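AvmM (Streptomyces sp. NBRC 109436, PDB 7FE6) catalyses the macrocyclization step of alchivemycin A biosynthesis, through dehydration and Michael-type addition. Local coordinates at residues A[115-118]-A[119-123]. Residues are numbered along the deposited sequence; the frame is centred on the assembly and turned at random.
Sequences GPDG and GILSK
Pro-116 meets Ser-122 where the loop doubles back on itself, with Pro-116 CB 4.1 Å from Ser-122 OG. Next along, the buried carboxylate of Asp-117 turns into the bend and gathers donors from three consecutive residues. Its CG sits between the backbone N and the carbonyl carbon (chi1 72°), which directs both oxygens at the amides of residues 120-122. Asp-117 OD1 takes two bonds from Ser-122 on one face of the carboxylate: the hydroxyl OG arrives nearly along the C-O direction at 2.8 Å, while the backbone N, 3.0 Å from OD1, comes from above the plane. A weak, bent bond from Ile-120 N is added to OD1. Asp-117 OD2 receives Leu-121 N through its syn lone pair, in a nearly straight bond (169°) of 2.8 Å. This network, mostly side chain to backbone, closes a compact turn in the long loop joining strands 107-113 and 135-144, beside bound alchivemycin A, with the side chain of Ile-120 about 5 Å from the ligand. With an alanine in place of Asp-117, the amides of Leu-121 and Ser-122 and the Ser-122 hydroxyl would probably lose their carboxylate acceptor, leaving the turn free to open. Gly-118 and Gly-119, both with positive phi, carry the chain round the bend, and Gly-118 O accepts a hydrogen bond from Arg-85 NE.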
ATOM      1  N   GLY A 115     -20.440  10.770  -0.662  1.00 65.67           N
ATOM      2  CA  GLY A 115     -21.789  10.267  -0.740  1.00 64.86           C
ATOM      3  C   GLY A 115     -22.040   9.090   0.176  1.00 68.52           C
ATOM      4  O   GLY A 115     -21.110   8.491   0.729  1.00 66.54           O
ATOM      5  N   PRO A 116     -23.317   8.732   0.334  1.00 60.63           N
ATOM      6  CA  PRO A 116     -23.674   7.586   1.182  1.00 59.00           C
ATOM      7  C   PRO A 116     -23.046   6.298   0.671  1.00 59.15           C
ATOM      8  O   PRO A 116     -22.836   6.111  -0.535  1.00 58.73           O
ATOM      9  CB  PRO A 116     -25.200   7.527   1.079  1.00 56.67           C
ATOM     10  CG  PRO A 116     -25.611   8.858   0.530  1.00 53.29           C
ATOM     11  CD  PRO A 116     -24.491   9.384  -0.271  1.00 53.43           C
ATOM     12  N   ASP A 117     -22.770   5.392   1.611  1.00 52.02           N
ATOM     13  CA  ASP A 117     -22.002   4.185   1.351  1.00 52.26           C
ATOM     14  C   ASP A 117     -22.873   2.951   1.238  1.00 52.57           C
ATOM     15  O   ASP A 117     -22.354   1.832   1.287  1.00 53.59           O
ATOM     16  CB  ASP A 117     -20.968   3.981   2.462  1.00 52.17           C
ATOM     17  CG  ASP A 117     -21.600   3.552   3.785  1.00 53.50           C
ATOM     18  OD1 ASP A 117     -22.838   3.693   3.966  1.00 55.85           O
ATOM     19  OD2 ASP A 117     -20.854   3.143   4.689  1.00 51.66           O
ATOM     20  N   GLY A 118     -24.176   3.125   1.071  1.00 53.79           N
ATOM     21  CA  GLY A 118     -25.079   1.995   1.034  1.00 51.73           C
ATOM     22  C   GLY A 118     -25.568   1.529   2.387  1.00 51.50           C
ATOM     23  O   GLY A 118     -25.961   0.363   2.524  1.00 53.18           O
ATOM     24  N   GLY A 119     -25.562   2.395   3.395  1.00 54.15           N
ATOM     25  CA  GLY A 119     -26.100   1.975   4.672  1.00 56.81           C
ATOM     26  C   GLY A 119     -25.171   1.139   5.525  1.00 54.49           C
ATOM     27  O   GLY A 119     -25.639   0.429   6.415  1.00 53.63           O
ATOM     28  N   ILE A 120     -23.873   1.153   5.256  1.00 55.36           N
ATOM     29  CA  ILE A 120     -22.944   0.500   6.166  1.00 55.17           C
ATOM     30  C   ILE A 120     -22.724   1.439   7.352  1.00 57.12           C
ATOM     31  O   ILE A 120     -23.219   1.183   8.451  1.00 58.89           O
ATOM     32  CB  ILE A 120     -21.655   0.126   5.437  1.00 51.55           C
ATOM     33  CG1 ILE A 120     -22.043  -0.812   4.301  1.00 54.04           C
ATOM     34  CG2 ILE A 120     -20.671  -0.533   6.373  1.00 49.12           C
ATOM     35  CD1 ILE A 120     -20.884  -1.325   3.473  1.00 48.45           C
ATOM     36  N   LEU A 121     -22.012   2.545   7.136  1.00 56.81           N
ATOM     37  CA  LEU A 121     -21.879   3.611   8.123  1.00 54.01           C
ATOM     38  C   LEU A 121     -22.896   4.733   7.925  1.00 62.26           C
ATOM     39  O   LEU A 121     -23.224   5.452   8.887  1.00 61.96           O
ATOM     40  CB  LEU A 121     -20.471   4.207   8.064  1.00 56.28           C
ATOM     41  CG  LEU A 121     -19.345   3.219   8.380  1.00 59.02           C
ATOM     42  CD1 LEU A 121     -17.979   3.862   8.230  1.00 54.42           C
ATOM     43  CD2 LEU A 121     -19.542   2.690   9.795  1.00 60.34           C
ATOM     44  N   SER A 122     -23.395   4.901   6.706  1.00 58.91           N
ATOM     45  CA  SER A 122     -24.226   6.046   6.402  1.00 61.04           C
ATOM     46  C   SER A 122     -25.574   5.943   7.106  1.00 67.12           C
ATOM     47  O   SER A 122     -26.048   4.859   7.464  1.00 65.66           O
ATOM     48  CB  SER A 122     -24.408   6.189   4.890  1.00 58.13           C
ATOM     49  OG  SER A 122     -25.203   5.144   4.367  1.00 57.33           O
ATOM     50  N   LYS A 123     -26.166   7.100   7.331  1.00 68.03           N
ATOM     51  CA  LYS A 123     -27.385   7.314   8.064  1.00 67.43           C
ATOM     52  C   LYS A 123     -28.463   7.796   7.113  1.00 73.79           C
ATOM     53  O   LYS A 123     -28.163   8.243   6.000  1.00 72.59           O
ATOM     54  CB  LYS A 123     -27.150   8.340   9.181  1.00 66.54           C
ATOM     55  CG  LYS A 123     -26.404   7.793  10.380  1.00 72.82           C
ATOM     56  CD  LYS A 123     -27.285   6.761  11.146  1.00 75.40           C
ATOM     57  CE  LYS A 123     -26.475   5.878  12.105  1.00 68.72           C
ATOM     58  NZ  LYS A 123     -25.450   5.086  11.368  1.00 72.21           N
TER